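PDB 4ZWN: monoglyceride lipase from Saccharomyces cerevisiae, which hydrolyses monoacylglycerols, with a strong preference for monounsaturated ones, to free fatty acid and glycerol, and also takes part in fatty acid ethyl ester breakdown. Local coordinates for residues A[109-113]-A[114-118]; A[122-125]-A[126-130]; A[186-189]-A[190-194]. The protein carries 2 engineered substitutions. One frame throughout, in Å; residues are numbered along the deposited sequence.

Contact 1: residues A[109-113]-A[114-118]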
ATOM      1  N   GLY A 109      -6.910  14.567   3.302  1.00 42.58           N
ATOM      2  CA  GLY A 109      -6.383  14.185   4.598  1.00 38.22           C
ATOM      3  C   GLY A 109      -7.483  13.925   5.607  1.00 36.26           C
ATOM      4  O   GLY A 109      -7.214  13.577   6.757  1.00 36.91           O
ATOM      5  N   VAL A 110      -8.728  14.093   5.174  1.00 34.73           N
ATOM      6  CA  VAL A 110      -9.870  13.926   6.062  1.00 31.00           C
ATOM      7  C   VAL A 110     -10.419  12.506   5.990  1.00 40.49           C
ATOM      8  O   VAL A 110     -11.200  12.169   5.096  1.00 38.60           O
ATOM      9  CB  VAL A 110     -10.999  14.923   5.731  1.00 37.52           C
ATOM     10  CG1 VAL A 110     -12.159  14.751   6.697  1.00 26.44           C
ATOM     11  CG2 VAL A 110     -10.475  16.355   5.773  1.00 40.93           C
ATOM     12  N   THR A 111      -9.993  11.675   6.934  1.00 35.72           N
ATOM     13  CA  THR A 111     -10.507  10.321   7.057  1.00 33.89           C
ATOM     14  C   THR A 111     -10.200   9.787   8.447  1.00 35.62           C
ATOM     15  O   THR A 111      -9.523  10.446   9.238  1.00 34.95           O
ATOM     16  CB  THR A 111      -9.910   9.379   5.996  1.00 37.25           C
ATOM     17  OG1 THR A 111     -10.577   8.112   6.049  1.00 32.70           O
ATOM     18  CG2 THR A 111      -8.419   9.181   6.228  1.00 35.27           C
ATOM     19  N   ASP A 112     -10.708   8.598   8.749  1.00 30.78           N
ATOM     20  CA  ASP A 112     -10.428   7.972  10.034  1.00 37.22           C
ATOM     21  C   ASP A 112     -10.466   6.450   9.933  1.00 34.09           C
ATOM     22  O   ASP A 112     -10.777   5.898   8.876  1.00 34.67           O
ATOM     23  CB  ASP A 112     -11.413   8.466  11.101  1.00 33.21           C
ATOM     24  CG  ASP A 112     -12.865   8.330  10.676  1.00 39.05           C
ATOM     25  OD1 ASP A 112     -13.198   7.388   9.924  1.00 42.13           O
ATOM     26  OD2 ASP A 112     -13.681   9.172  11.105  1.00 43.71           O
ATOM     27  N   GLU A 113     -10.156   5.792  11.047  1.00 30.03           N
ATOM     28  CA  GLU A 113     -10.082   4.339  11.122  1.00 31.50           C
ATOM     29  C   GLU A 113     -11.320   3.655  10.545  1.00 34.59           C
ATOM     30  O   GLU A 113     -11.206   2.706   9.766  1.00 33.37           O
ATOM     31  CB  GLU A 113      -9.874   3.902  12.574  1.00 28.28           C
ATOM     32  CG  GLU A 113      -9.835   2.398  12.779  1.00 27.59           C
ATOM     33  CD  GLU A 113      -8.524   1.774  12.329  1.00 36.74           C
ATOM     34  OE1 GLU A 113      -7.567   2.524  12.039  1.00 35.61           O
ATOM     35  OE2 GLU A 113      -8.451   0.527  12.271  1.00 37.94           O
ATOM     36  N   TYR A 114     -12.497   4.149  10.917  1.00 36.82           N
ATOM     37  CA  TYR A 114     -13.750   3.572  10.438  1.00 36.38           C
ATOM     38  C   TYR A 114     -13.841   3.612   8.914  1.00 35.34           C
ATOM     39  O   TYR A 114     -14.054   2.583   8.276  1.00 38.68           O
ATOM     40  CB  TYR A 114     -14.956   4.295  11.046  1.00 37.12           C
ATOM     41  CG  TYR A 114     -16.268   3.886  10.413  1.00 37.10           C
ATOM     42  CD1 TYR A 114     -16.881   2.683  10.745  1.00 39.32           C
ATOM     43  CD2 TYR A 114     -16.888   4.697   9.469  1.00 39.85           C
ATOM     44  CE1 TYR A 114     -18.076   2.302  10.159  1.00 39.51           C
ATOM     45  CE2 TYR A 114     -18.082   4.324   8.876  1.00 41.56           C
ATOM     46  CZ  TYR A 114     -18.671   3.126   9.226  1.00 42.29           C
ATOM     47  OH  TYR A 114     -19.860   2.754   8.639  1.00 52.37           O
ATOM     48  N   HIS A 115     -13.679   4.800   8.339  1.00 36.15           N
ATOM     49  CA  HIS A 115     -13.810   4.972   6.895  1.00 39.51           C
ATOM     50  C   HIS A 115     -12.754   4.199   6.121  1.00 39.21           C
ATOM     51  O   HIS A 115     -13.035   3.673   5.044  1.00 38.40           O
ATOM     52  CB  HIS A 115     -13.729   6.453   6.514  1.00 43.20           C
ATOM     53  CG  HIS A 115     -14.978   7.220   6.812  1.00 42.62           C
ATOM     54  ND1 HIS A 115     -15.164   7.907   7.992  1.00 46.68           N
ATOM     55  CD2 HIS A 115     -16.104   7.404   6.086  1.00 43.74           C
ATOM     56  CE1 HIS A 115     -16.352   8.485   7.978  1.00 40.93           C
ATOM     57  NE2 HIS A 115     -16.943   8.194   6.833  1.00 41.93           N
ATOM     58  N   VAL A 116     -11.543   4.146   6.670  1.00 38.10           N
ATOM     59  CA  VAL A 116     -10.432   3.459   6.023  1.00 35.17           C
ATOM     60  C   VAL A 116     -10.807   2.017   5.686  1.00 35.64           C
ATOM     61  O   VAL A 116     -10.631   1.567   4.553  1.00 34.39           O
ATOM     62  CB  VAL A 116      -9.167   3.478   6.909  1.00 35.08           C
ATOM     63  CG1 VAL A 116      -8.163   2.435   6.438  1.00 31.67           C
ATOM     64  CG2 VAL A 116      -8.542   4.866   6.911  1.00 33.93           C
ATOM     65  N   PHE A 117     -11.358   1.307   6.664  1.00 37.07           N
ATOM     66  CA  PHE A 117     -11.691  -0.096   6.467  1.00 36.36           C
ATOM     67  C   PHE A 117     -13.065  -0.291   5.845  1.00 34.04           C
ATOM     68  O   PHE A 117     -13.264  -1.224   5.071  1.00 38.86           O
ATOM     69  CB  PHE A 117     -11.587  -0.850   7.792  1.00 30.16           C
ATOM     70  CG  PHE A 117     -10.174  -1.171   8.179  1.00 33.76           C
ATOM     71  CD1 PHE A 117      -9.542  -2.293   7.668  1.00 32.13           C
ATOM     72  CD2 PHE A 117      -9.466  -0.338   9.026  1.00 35.76           C
ATOM     73  CE1 PHE A 117      -8.235  -2.586   8.007  1.00 34.06           C
ATOM     74  CE2 PHE A 117      -8.158  -0.627   9.371  1.00 37.83           C
ATOM     75  CZ  PHE A 117      -7.542  -1.753   8.861  1.00 36.06           C
ATOM     76  N   ASN A 118     -14.005   0.591   6.167  1.00 35.01           N
ATOM     77  CA  ASN A 118     -15.337   0.510   5.579  1.00 32.09           C
ATOM     78  C   ASN A 118     -15.292   0.720   4.070  1.00 36.15           C
ATOM     79  O   ASN A 118     -15.971   0.018   3.319  1.00 38.38           O
ATOM     80  CB  ASN A 118     -16.278   1.529   6.215  1.00 37.37           C
ATOM     81  CG  ASN A 118     -17.723   1.319   5.803  1.00 40.73           C
ATOM     82  OD1 ASN A 118     -18.242   0.205   5.871  1.00 43.03           O
ATOM     83  ND2 ASN A 118     -18.376   2.387   5.361  1.00 41.85           N
TER
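Asp112 caps the N terminus of helix 113-134 in this alpha/beta hydrolase, and His115 on the first turn answers it with both backbone and ring. Between them Tyr114 brushes the cap, its CB 3.7 Å from Asp112 OD1, while its ring edge CD2 lies over one face of the His115 imidazole. At His115 two bonds converge on a single oxygen. The backbone N donates to Asp112 OD1 over 3.1 Å, the N-cap bond, nearly straight at 172°. The ring nitrogen ND1 donates to the same Asp112 OD1 at 2.8 Å; the acceptor lies in the imidazole plane, and the donor meets the carboxylate on its syn side, 32° out of its plane. Asp112 can serve both because CG sits between its backbone N and carbonyl carbon (chi1 52°), which folds the carboxylate back over the opening turn. Two donors on one oxygen probably favour the charged carboxylate. His115 CB also passes Thr111 OG1 at 3.6 Å. Val116 N donates to Asp112 O at 2.9 Å, a backbone bond of the opening turn, and its side chain leans on Ile149 of helix 145-156. Phe117 comes last, its N bonded weakly to Glu113 O. The Glu113 carboxylate, salt-bridged through OE1 to Arg242 of helix 233-248, bends back at chi2 and brings OE2 obliquely against the Phe117 ring, nearest to CE2.

Contact 2: residues A[122-125]-A[126-130]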
ATOM      1  N   HIS A 122     -15.829  -2.255   0.879  1.00 36.35           N
ATOM      2  CA  HIS A 122     -16.649  -2.004  -0.301  1.00 36.71           C
ATOM      3  C   HIS A 122     -15.951  -2.427  -1.589  1.00 38.24           C
ATOM      4  O   HIS A 122     -16.567  -3.038  -2.463  1.00 41.33           O
ATOM      5  CB  HIS A 122     -17.025  -0.525  -0.395  1.00 38.94           C
ATOM      6  CG  HIS A 122     -17.666  -0.156  -1.696  1.00 42.77           C
ATOM      7  ND1 HIS A 122     -18.992  -0.416  -1.973  1.00 43.59           N
ATOM      8  CD2 HIS A 122     -17.158   0.428  -2.807  1.00 38.20           C
ATOM      9  CE1 HIS A 122     -19.275   0.005  -3.192  1.00 39.91           C
ATOM     10  NE2 HIS A 122     -18.180   0.520  -3.721  1.00 35.16           N
ATOM     11  N   PHE A 123     -14.670  -2.091  -1.706  1.00 33.82           N
ATOM     12  CA  PHE A 123     -13.917  -2.371  -2.922  1.00 34.98           C
ATOM     13  C   PHE A 123     -13.380  -3.794  -2.941  1.00 39.16           C
ATOM     14  O   PHE A 123     -13.076  -4.332  -4.005  1.00 44.44           O
ATOM     15  CB  PHE A 123     -12.771  -1.373  -3.083  1.00 34.69           C
ATOM     16  CG  PHE A 123     -13.228   0.005  -3.448  1.00 36.30           C
ATOM     17  CD1 PHE A 123     -13.615   0.297  -4.748  1.00 37.23           C
ATOM     18  CD2 PHE A 123     -13.283   1.008  -2.496  1.00 38.70           C
ATOM     19  CE1 PHE A 123     -14.043   1.563  -5.091  1.00 37.40           C
ATOM     20  CE2 PHE A 123     -13.710   2.278  -2.831  1.00 39.01           C
ATOM     21  CZ  PHE A 123     -14.090   2.556  -4.132  1.00 40.00           C
ATOM     22  N   VAL A 124     -13.262  -4.396  -1.764  1.00 36.71           N
ATOM     23  CA  VAL A 124     -12.922  -5.809  -1.675  1.00 36.42           C
ATOM     24  C   VAL A 124     -14.071  -6.629  -2.248  1.00 40.88           C
ATOM     25  O   VAL A 124     -13.867  -7.495  -3.097  1.00 44.83           O
ATOM     26  CB  VAL A 124     -12.633  -6.245  -0.222  1.00 35.26           C
ATOM     27  CG1 VAL A 124     -12.731  -7.756  -0.086  1.00 34.74           C
ATOM     28  CG2 VAL A 124     -11.265  -5.756   0.218  1.00 30.53           C
ATOM     29  N   GLU A 125     -15.285  -6.332  -1.792  1.00 43.32           N
ATOM     30  CA  GLU A 125     -16.470  -7.051  -2.243  1.00 41.17           C
ATOM     31  C   GLU A 125     -16.753  -6.831  -3.725  1.00 41.69           C
ATOM     32  O   GLU A 125     -17.279  -7.715  -4.398  1.00 48.02           O
ATOM     33  CB  GLU A 125     -17.682  -6.638  -1.415  1.00 38.64           C
ATOM     34  CG  GLU A 125     -17.582  -7.045   0.039  1.00 42.99           C
ATOM     35  CD  GLU A 125     -18.723  -6.505   0.868  1.00 44.52           C
ATOM     36  OE1 GLU A 125     -19.521  -5.709   0.329  1.00 44.94           O
ATOM     37  OE2 GLU A 125     -18.821  -6.876   2.058  1.00 43.16           O
ATOM     38  N   LYS A 126     -16.405  -5.649  -4.224  1.00 38.75           N
ATOM     39  CA  LYS A 126     -16.562  -5.336  -5.640  1.00 33.75           C
ATOM     40  C   LYS A 126     -15.675  -6.234  -6.491  1.00 44.39           C
ATOM     41  O   LYS A 126     -16.131  -6.836  -7.465  1.00 45.14           O
ATOM     42  CB  LYS A 126     -16.229  -3.866  -5.905  1.00 39.04           C
ATOM     43  CG  LYS A 126     -16.309  -3.450  -7.370  1.00 38.08           C
ATOM     44  CD  LYS A 126     -15.816  -2.017  -7.556  1.00 46.72           C
ATOM     45  CE  LYS A 126     -16.334  -1.392  -8.849  1.00 48.52           C
ATOM     46  NZ  LYS A 126     -15.782  -2.035 -10.073  1.00 62.01           N
ATOM     47  N   ASN A 127     -14.403  -6.319  -6.115  1.00 41.46           N
ATOM     48  CA  ASN A 127     -13.449  -7.152  -6.836  1.00 43.21           C
ATOM     49  C   ASN A 127     -13.724  -8.633  -6.630  1.00 41.98           C
ATOM     50  O   ASN A 127     -13.537  -9.440  -7.540  1.00 41.59           O
ATOM     51  CB  ASN A 127     -12.021  -6.819  -6.407  1.00 39.43           C
ATOM     52  CG  ASN A 127     -11.534  -5.509  -6.985  1.00 39.02           C
ATOM     53  OD1 ASN A 127     -11.094  -5.453  -8.132  1.00 40.99           O
ATOM     54  ND2 ASN A 127     -11.609  -4.445  -6.194  1.00 36.73           N
ATOM     55  N   LEU A 128     -14.166  -8.978  -5.425  1.00 41.01           N
ATOM     56  CA  LEU A 128     -14.528 -10.348  -5.087  1.00 41.99           C
ATOM     57  C   LEU A 128     -15.665 -10.817  -5.988  1.00 43.82           C
ATOM     58  O   LEU A 128     -15.694 -11.966  -6.430  1.00 46.28           O
ATOM     59  CB  LEU A 128     -14.933 -10.441  -3.613  1.00 43.09           C
ATOM     60  CG  LEU A 128     -14.380 -11.585  -2.761  1.00 43.92           C
ATOM     61  CD1 LEU A 128     -12.922 -11.856  -3.089  1.00 41.02           C
ATOM     62  CD2 LEU A 128     -14.535 -11.240  -1.289  1.00 36.53           C
ATOM     63  N   SER A 129     -16.592  -9.909  -6.266  1.00 42.72           N
ATOM     64  CA  SER A 129     -17.731 -10.207  -7.123  1.00 49.95           C
ATOM     65  C   SER A 129     -17.290 -10.405  -8.566  1.00 50.59           C
ATOM     66  O   SER A 129     -17.771 -11.304  -9.257  1.00 48.37           O
ATOM     67  CB  SER A 129     -18.769  -9.088  -7.035  1.00 40.77           C
ATOM     68  OG  SER A 129     -19.874  -9.352  -7.880  1.00 50.99           O
ATOM     69  N   GLU A 130     -16.366  -9.561  -9.015  1.00 46.62           N
ATOM     70  CA  GLU A 130     -15.874  -9.621 -10.386  1.00 48.76           C
ATOM     71  C   GLU A 130     -14.933 -10.800 -10.608  1.00 46.23           C
ATOM     72  O   GLU A 130     -14.860 -11.342 -11.710  1.00 48.92           O
ATOM     73  CB  GLU A 130     -15.171  -8.316 -10.751  1.00 43.97           C
ATOM     74  CG  GLU A 130     -16.089  -7.111 -10.749  1.00 48.21           C
ATOM     75  CD  GLU A 130     -15.389  -5.849 -11.200  1.00 51.79           C
ATOM     76  OE1 GLU A 130     -14.224  -5.943 -11.644  1.00 49.95           O
ATOM     77  OE2 GLU A 130     -16.007  -4.765 -11.112  1.00 56.49           O
TER
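Phe123 O is gripped twice by Asn127, one turn further along helix 113-134. The backbone N of Asn127 makes the ordinary i to i+4 bond to Phe123 O at 3.2 Å, and the side-chain ND2 adds a shorter one of 2.6 Å to the same Phe123 O. The two donors arrive from opposite faces of the carbonyl plane, and the acceptor lies close to the plane of the amide. With CG anti to its carbonyl carbon (chi1 -75°), Asn127 turns the amide back along the helix, and OD1 accepts from Arg63, which fixes the flip of the group. With an alanine here, Phe123 O would probably keep its backbone donor but lose the amide's bond, and Arg63 would lose an acceptor. Beside this pair, Val124 and Leu128 lie side by side, CG1 of Val124 being 4.1 Å from CD2 of Leu128. Lys126 passes its CD obliquely by the Phe123 ring at 4.3 Å from CD1, then bends at chi4 (-67°) so that NZ forms a salt bridge with Glu130 OE2 at 2.9 Å. Glu130 OE1 pairs with Arg63 as well, linking the two polar groups. Further out, Phe123 stacks with Phe94 and meets Phe46 edge-to-face, while Val124, Asn127 and Leu128 rest on strand 138-143, and Lys126 and Asn127 on Phe92 of strand 89-94: the helix packs on the central sheet.

Contact 3: residues A[186-189]-A[190-194]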
ATOM      1  N   GLN A 186       5.416  14.363  13.452  1.00 43.16           N
ATOM      2  CA  GLN A 186       4.739  13.089  13.231  1.00 40.22           C
ATOM      3  C   GLN A 186       4.461  12.360  14.540  1.00 37.03           C
ATOM      4  O   GLN A 186       3.687  11.403  14.564  1.00 43.72           O
ATOM      5  CB  GLN A 186       5.556  12.191  12.297  1.00 36.94           C
ATOM      6  CG  GLN A 186       5.484  12.612  10.844  1.00 39.60           C
ATOM      7  CD  GLN A 186       4.053  12.670  10.343  1.00 53.06           C
ATOM      8  OE1 GLN A 186       3.474  11.654   9.960  1.00 53.82           O
ATOM      9  NE2 GLN A 186       3.470  13.863  10.351  1.00 49.26           N
ATOM     10  N   ILE A 187       5.098  12.808  15.618  1.00 36.25           N
ATOM     11  CA  ILE A 187       4.858  12.245  16.941  1.00 40.31           C
ATOM     12  C   ILE A 187       3.842  13.112  17.686  1.00 40.27           C
ATOM     13  O   ILE A 187       2.976  12.604  18.399  1.00 42.33           O
ATOM     14  CB  ILE A 187       6.168  12.126  17.761  1.00 44.05           C
ATOM     15  CG1 ILE A 187       6.960  10.879  17.346  1.00 39.55           C
ATOM     16  CG2 ILE A 187       5.880  12.062  19.252  1.00 41.74           C
ATOM     17  CD1 ILE A 187       7.641  10.981  15.994  1.00 48.87           C
ATOM     18  N   ILE A 188       3.932  14.422  17.487  1.00 39.87           N
ATOM     19  CA  ILE A 188       3.038  15.365  18.151  1.00 35.31           C
ATOM     20  C   ILE A 188       1.600  15.256  17.646  1.00 37.38           C
ATOM     21  O   ILE A 188       0.655  15.311  18.433  1.00 36.17           O
ATOM     22  CB  ILE A 188       3.528  16.817  17.967  1.00 40.83           C
ATOM     23  CG1 ILE A 188       4.987  16.943  18.396  1.00 40.81           C
ATOM     24  CG2 ILE A 188       2.673  17.784  18.766  1.00 33.31           C
ATOM     25  CD1 ILE A 188       5.220  16.590  19.838  1.00 38.14           C
ATOM     26  N   ALA A 189       1.434  15.095  16.335  1.00 37.53           N
ATOM     27  CA  ALA A 189       0.101  15.060  15.731  1.00 35.40           C
ATOM     28  C   ALA A 189      -0.802  13.944  16.284  1.00 36.27           C
ATOM     29  O   ALA A 189      -1.959  14.210  16.602  1.00 35.09           O
ATOM     30  CB  ALA A 189       0.212  14.945  14.209  1.00 36.11           C
ATOM     31  N   PRO A 190      -0.294  12.698  16.399  1.00 38.80           N
ATOM     32  CA  PRO A 190      -1.167  11.693  17.020  1.00 36.48           C
ATOM     33  C   PRO A 190      -1.442  12.000  18.485  1.00 37.44           C
ATOM     34  O   PRO A 190      -2.525  11.700  18.987  1.00 42.43           O
ATOM     35  CB  PRO A 190      -0.368  10.392  16.879  1.00 34.25           C
ATOM     36  CG  PRO A 190       0.572  10.643  15.754  1.00 36.28           C
ATOM     37  CD  PRO A 190       0.941  12.086  15.878  1.00 35.08           C
ATOM     38  N   LEU A 191      -0.467  12.602  19.158  1.00 36.79           N
ATOM     39  CA  LEU A 191      -0.602  12.962  20.566  1.00 41.87           C
ATOM     40  C   LEU A 191      -1.695  14.002  20.791  1.00 40.88           C
ATOM     41  O   LEU A 191      -2.340  14.016  21.840  1.00 42.47           O
ATOM     42  CB  LEU A 191       0.729  13.485  21.107  1.00 41.17           C
ATOM     43  CG  LEU A 191       1.623  12.528  21.898  1.00 45.02           C
ATOM     44  CD1 LEU A 191       1.694  11.155  21.254  1.00 42.85           C
ATOM     45  CD2 LEU A 191       3.013  13.125  22.028  1.00 44.72           C
ATOM     46  N   LEU A 192      -1.899  14.867  19.799  1.00 36.16           N
ATOM     47  CA  LEU A 192      -2.876  15.955  19.906  1.00 41.37           C
ATOM     48  C   LEU A 192      -4.154  15.684  19.118  1.00 40.98           C
ATOM     49  O   LEU A 192      -5.022  16.550  19.030  1.00 33.82           O
ATOM     50  CB  LEU A 192      -2.261  17.274  19.430  1.00 33.68           C
ATOM     51  CG  LEU A 192      -1.109  17.856  20.250  1.00 32.53           C
ATOM     52  CD1 LEU A 192      -0.637  19.183  19.673  1.00 43.00           C
ATOM     53  CD2 LEU A 192      -1.523  18.020  21.695  1.00 32.86           C
ATOM     54  N   ALA A 193      -4.267  14.482  18.561  1.00 34.65           N
ATOM     55  CA  ALA A 193      -5.382  14.133  17.682  1.00 37.30           C
ATOM     56  C   ALA A 193      -6.745  14.246  18.366  1.00 39.47           C
ATOM     57  O   ALA A 193      -7.613  14.964  17.885  1.00 42.13           O
ATOM     58  CB  ALA A 193      -5.193  12.737  17.137  1.00 37.32           C
ATOM     59  N   LYS A 194      -6.932  13.531  19.473  1.00 40.22           N
ATOM     60  CA  LYS A 194      -8.189  13.568  20.220  1.00 48.71           C
ATOM     61  C   LYS A 194      -8.686  15.004  20.440  1.00 51.37           C
ATOM     62  O   LYS A 194      -9.831  15.322  20.117  1.00 51.62           O
ATOM     63  CB  LYS A 194      -8.026  12.848  21.563  1.00 52.07           C
ATOM     64  CG  LYS A 194      -8.843  11.566  21.699  1.00 60.80           C
ATOM     65  CD  LYS A 194     -10.302  11.852  22.040  1.00 61.73           C
ATOM     66  CE  LYS A 194     -11.042  10.565  22.370  1.00 63.16           C
ATOM     67  NZ  LYS A 194     -10.207   9.685  23.234  1.00 66.22           N
TER
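Helix 185-191 is kinked at Pro190, whose N has no hydrogen to give to the turn before, and at the helix end Leu192 N donates to Ile188 O at 2.9 Å, bent to 132° at the hydrogen, and weakly to Ala189 O. In place of a bond, the proline ring lays its CD 3.1 Å from Gln186 O. Two aliphatic pairs run along the outside of the turn. Ile188 CG2 lies 3.7 Å from Leu192 CD1, the chains side by side and pointing the same way, and Ile187 CG2 meets Leu191 CD2 in like manner at 4.1 Å. In both isoleucines CG2 stands anti to the backbone N, which turns this methyl toward the leucine one turn on. Leu191 also brings CD1 to 3.4 Å from Ile187 O. Another side of the turn, with Ala189, Pro190 and Ala193, packs on Phe233, His237 and Met240 of helix 233-248, and Gln186 lies about 9 Å, side chain to side chain, from Ser144, the probable nucleophile. No side chain makes a hydrogen bond or salt bridge between 186-189 and 190-194, so the side-chain part of this contact rests on apolar packing, which fixes position less directionally than polar bonds would.

How the contacts relate
Following the chain from the N terminus, contact 1 closes first, where the loop after strand 89-94 turns into helix 113-134. Contact 2 comes next on that same helix, with the centres 18 Å apart; contact 1 lies at the start of this helix and contact 2 further along it, where it packs on the sheet. Contact 3 follows much later, at the end of helix 185-191, and its centre is about 34 Å from that of contact 2. All three are local, in series along the chain; none nests in or crosses another. Contacts 1 and 3 do not touch, yet both lean on helix 233-248, which joins the two regions, while contact 2 ties to strands 89-94 and 138-143.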